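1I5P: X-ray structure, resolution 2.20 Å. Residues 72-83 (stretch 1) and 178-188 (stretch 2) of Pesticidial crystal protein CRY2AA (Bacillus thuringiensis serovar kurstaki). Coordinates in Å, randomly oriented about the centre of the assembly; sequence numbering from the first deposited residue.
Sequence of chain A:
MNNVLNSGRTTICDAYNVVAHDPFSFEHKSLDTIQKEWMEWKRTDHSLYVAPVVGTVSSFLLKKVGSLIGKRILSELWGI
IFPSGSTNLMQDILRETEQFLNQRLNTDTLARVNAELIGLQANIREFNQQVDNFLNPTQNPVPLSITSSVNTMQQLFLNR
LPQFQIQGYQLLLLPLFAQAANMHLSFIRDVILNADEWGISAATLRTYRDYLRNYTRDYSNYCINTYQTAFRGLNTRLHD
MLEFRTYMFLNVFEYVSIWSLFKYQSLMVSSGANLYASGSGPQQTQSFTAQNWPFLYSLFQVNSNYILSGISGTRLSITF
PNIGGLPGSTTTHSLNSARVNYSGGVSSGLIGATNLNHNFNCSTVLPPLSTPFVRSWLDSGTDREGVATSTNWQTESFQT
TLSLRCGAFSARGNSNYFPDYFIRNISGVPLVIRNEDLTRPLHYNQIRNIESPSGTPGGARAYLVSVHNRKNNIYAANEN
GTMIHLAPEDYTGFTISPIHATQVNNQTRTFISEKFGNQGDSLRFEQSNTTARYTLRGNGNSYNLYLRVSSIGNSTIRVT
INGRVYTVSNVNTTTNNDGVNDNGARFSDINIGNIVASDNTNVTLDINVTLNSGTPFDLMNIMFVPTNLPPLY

Stretch 1, residues 72-83: RILSELWGIIFP
Stretch 2 (178-188) AQAANMHLSFI

Helix 74-81 packs against helix 178-188, a segment of a longer helix, in a nearly antiparallel pair: their N-to-C directions differ by 163° and the axes approach to 9.9 Å. The register places Leu74 CA 5.6 Å from Phe187 CA and Ile81 CA 8.1 Å from Gln179 CA, so the helices splay toward the C-terminal end of the first. No hydrogen bond crosses the interface; the contact, largely apolar, buries 434 Å² in total, both sides summed.

Met183 covers the most surface. Its CA-to-CB bond points sideways, but chi1 m, chi2 t and chi3 of -137° bring the flexible thioether nearer, where Leu77 CD2 meets Met183 CG at 4.0 Å, Ile81 CG2 meets CE at 4.0 Å, and Phe82 CE1 lies 3.6 Å from SD. The sulfur approaches the Phe82 ring (chi1 m) obliquely, 5.0 Å from its centroid.

Leu74, Leu77 and Ile81, all t,p, point toward the second helix. Leu74 CD1 reaches Met183 O at 3.3 Å, while its CD2 lies 4.0 Å from Phe187 CB.

Ser186 (chi1 m) is small enough to admit Ile73 CG2 to 3.5 Å and Leu77 CD2 to 3.8 Å from its OG. That hydroxyl donates to Asn182 O, with OG 2.5 Å from O, satisfying its polarity within its own helix.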

# COMPACT_ATOMS: atom_id res chain seq x y z
N ARG A 72 20.05 10.13 9.97
CA ARG A 72 19.49 11.48 10.01
C ARG A 72 18.53 11.71 8.85
O ARG A 72 18.91 11.61 7.68
CB ARG A 72 20.62 12.51 9.98
CG ARG A 72 20.19 13.91 10.33
CD ARG A 72 21.36 14.88 10.23
NE ARG A 72 20.95 16.26 10.48
CZ ARG A 72 21.74 17.32 10.35
NH1 ARG A 72 23.01 17.16 9.98
NH2 ARG A 72 21.28 18.53 10.60
N ILE A 73 17.29 12.02 9.19
CA ILE A 73 16.26 12.24 8.19
C ILE A 73 15.88 13.69 7.93
O ILE A 73 15.80 14.12 6.78
CB ILE A 73 14.95 11.50 8.59
CG1 ILE A 73 15.19 9.99 8.65
CG2 ILE A 73 13.84 11.81 7.60
CD1 ILE A 73 14.01 9.21 9.24
N LEU A 74 15.64 14.44 9.01
CA LEU A 74 15.18 15.82 8.91
C LEU A 74 15.84 16.76 7.90
O LEU A 74 15.15 17.49 7.20
CB LEU A 74 15.17 16.49 10.29
CG LEU A 74 14.24 17.71 10.36
CD1 LEU A 74 12.80 17.25 10.16
CD2 LEU A 74 14.40 18.43 11.69
N SER A 75 17.17 16.76 7.83
CA SER A 75 17.84 17.66 6.90
C SER A 75 17.51 17.39 5.43
O SER A 75 17.17 18.31 4.69
CB SER A 75 19.36 17.60 7.09
OG SER A 75 19.98 18.56 6.25
N GLU A 76 17.59 16.13 5.02
CA GLU A 76 17.28 15.80 3.63
C GLU A 76 15.78 15.89 3.39
O GLU A 76 15.35 16.30 2.31
CB GLU A 76 17.81 14.41 3.29
CG GLU A 76 19.33 14.37 3.19
CD GLU A 76 19.90 12.97 3.10
OE1 GLU A 76 21.15 12.83 3.14
OE2 GLU A 76 19.12 12.01 3.00
N LEU A 77 14.98 15.52 4.38
CA LEU A 77 13.53 15.60 4.23
C LEU A 77 13.13 17.03 3.90
O LEU A 77 12.35 17.27 2.97
CB LEU A 77 12.83 15.16 5.51
CG LEU A 77 11.32 15.42 5.51
CD1 LEU A 77 10.65 14.69 4.35
CD2 LEU A 77 10.73 14.96 6.84
N TRP A 78 13.67 17.97 4.67
CA TRP A 78 13.39 19.40 4.48
C TRP A 78 13.71 19.81 3.05
O TRP A 78 12.96 20.58 2.43
CB TRP A 78 14.26 20.22 5.45
CG TRP A 78 14.07 21.71 5.35
CD1 TRP A 78 13.18 22.47 6.05
CD2 TRP A 78 14.79 22.61 4.51
NE1 TRP A 78 13.30 23.79 5.70
CE2 TRP A 78 14.28 23.91 4.75
CE3 TRP A 78 15.82 22.46 3.56
CZ2 TRP A 78 14.77 25.04 4.09
CZ3 TRP A 78 16.30 23.59 2.91
CH2 TRP A 78 15.78 24.86 3.18
N GLY A 79 14.80 19.27 2.52
CA GLY A 79 15.22 19.60 1.16
C GLY A 79 14.30 19.07 0.07
O GLY A 79 14.36 19.53 -1.06
N ILE A 80 13.47 18.10 0.41
CA ILE A 80 12.54 17.52 -0.55
C ILE A 80 11.17 18.19 -0.48
O ILE A 80 10.62 18.61 -1.51
CB ILE A 80 12.33 16.01 -0.28
CG1 ILE A 80 13.64 15.25 -0.55
CG2 ILE A 80 11.19 15.47 -1.14
CD1 ILE A 80 13.60 13.79 -0.12
N ILE A 81 10.63 18.29 0.73
CA ILE A 81 9.31 18.87 0.94
C ILE A 81 9.31 20.41 0.88
O ILE A 81 8.28 21.03 0.62
CB ILE A 81 8.70 18.38 2.28
CG1 ILE A 81 7.20 18.66 2.31
CG2 ILE A 81 9.40 19.05 3.45
CD1 ILE A 81 6.44 18.02 1.16
N PHE A 82 10.47 21.01 1.13
CA PHE A 82 10.64 22.46 1.06
C PHE A 82 11.86 22.73 0.18
O PHE A 82 12.90 23.19 0.65
CB PHE A 82 10.90 23.06 2.45
CG PHE A 82 9.70 23.05 3.36
CD1 PHE A 82 9.74 22.36 4.57
CD2 PHE A 82 8.55 23.77 3.04
CE1 PHE A 82 8.65 22.37 5.44
CE2 PHE A 82 7.45 23.79 3.90
CZ PHE A 82 7.50 23.08 5.10
N PRO A 83 11.76 22.42 -1.12
CA PRO A 83 12.87 22.63 -2.05
C PRO A 83 13.44 24.05 -2.02
O PRO A 83 12.80 25.01 -2.45
CB PRO A 83 12.26 22.26 -3.40
CG PRO A 83 10.79 22.54 -3.20
CD PRO A 83 10.57 21.94 -1.85
N ALA A 178 -0.06 15.34 7.72
CA ALA A 178 0.77 14.15 7.59
C ALA A 178 2.21 14.55 7.28
O ALA A 178 3.15 14.01 7.86
CB ALA A 178 0.23 13.25 6.49
N GLN A 179 2.37 15.49 6.36
CA GLN A 179 3.71 15.96 6.01
C GLN A 179 4.38 16.58 7.24
O GLN A 179 5.56 16.35 7.49
CB GLN A 179 3.66 16.98 4.88
CG GLN A 179 3.33 16.42 3.49
CD GLN A 179 4.30 15.34 3.04
OE1 GLN A 179 5.46 15.32 3.47
NE2 GLN A 179 3.84 14.45 2.16
N ALA A 180 3.62 17.37 8.00
CA ALA A 180 4.16 18.02 9.19
C ALA A 180 4.49 16.98 10.27
O ALA A 180 5.47 17.10 10.99
CB ALA A 180 3.17 19.04 9.73
N ALA A 181 3.64 15.96 10.38
CA ALA A 181 3.87 14.90 11.35
C ALA A 181 5.15 14.19 10.94
O ALA A 181 5.93 13.77 11.80
CB ALA A 181 2.69 13.93 11.37
N ASN A 182 5.38 14.06 9.63
CA ASN A 182 6.59 13.42 9.13
C ASN A 182 7.81 14.17 9.65
O ASN A 182 8.78 13.57 10.10
CB ASN A 182 6.64 13.46 7.59
CG ASN A 182 5.89 12.32 6.95
OD1 ASN A 182 5.59 11.32 7.59
ND2 ASN A 182 5.63 12.45 5.65
N MET A 183 7.74 15.49 9.59
CA MET A 183 8.84 16.33 10.04
C MET A 183 9.12 16.21 11.53
O MET A 183 10.27 16.07 11.94
CB MET A 183 8.56 17.79 9.67
CG MET A 183 8.47 18.03 8.16
SD MET A 183 7.82 19.67 7.75
CE MET A 183 6.71 19.29 6.41
N HIS A 184 8.07 16.25 12.34
CA HIS A 184 8.24 16.14 13.79
C HIS A 184 8.76 14.77 14.22
O HIS A 184 9.70 14.69 15.03
CB HIS A 184 6.91 16.42 14.50
CG HIS A 184 7.05 16.60 15.99
ND1 HIS A 184 5.97 16.53 16.85
CD2 HIS A 184 8.13 16.84 16.76
CE1 HIS A 184 6.39 16.72 18.09
NE2 HIS A 184 7.70 16.91 18.06
N LEU A 185 8.17 13.71 13.70
CA LEU A 185 8.58 12.36 14.06
C LEU A 185 9.99 12.05 13.56
O LEU A 185 10.75 11.35 14.24
CB LEU A 185 7.59 11.33 13.52
CG LEU A 185 6.22 11.32 14.22
CD1 LEU A 185 5.30 10.30 13.56
CD2 LEU A 185 6.40 11.00 15.70
N SER A 186 10.33 12.59 12.39
CA SER A 186 11.66 12.39 11.82
C SER A 186 12.67 13.09 12.72
O SER A 186 13.77 12.58 12.95
CB SER A 186 11.73 12.99 10.41
OG SER A 186 10.89 12.27 9.51
N PHE A 187 12.28 14.27 13.21
CA PHE A 187 13.08 15.09 14.10
C PHE A 187 13.39 14.31 15.38
O PHE A 187 14.53 14.22 15.81
CB PHE A 187 12.32 16.38 14.44
CG PHE A 187 12.78 17.06 15.70
CD1 PHE A 187 13.99 17.75 15.74
CD2 PHE A 187 12.01 17.00 16.86
CE1 PHE A 187 14.43 18.38 16.91
CE2 PHE A 187 12.44 17.62 18.04
CZ PHE A 187 13.65 18.31 18.06
N ILE A 188 12.34 13.75 15.97
CA ILE A 188 12.48 12.97 17.19
C ILE A 188 13.42 11.78 16.98
O ILE A 188 14.30 11.52 17.79
CB ILE A 188 11.10 12.48 17.68
CG1 ILE A 188 10.26 13.69 18.11
CG2 ILE A 188 11.26 11.47 18.82
CD1 ILE A 188 8.79 13.40 18.34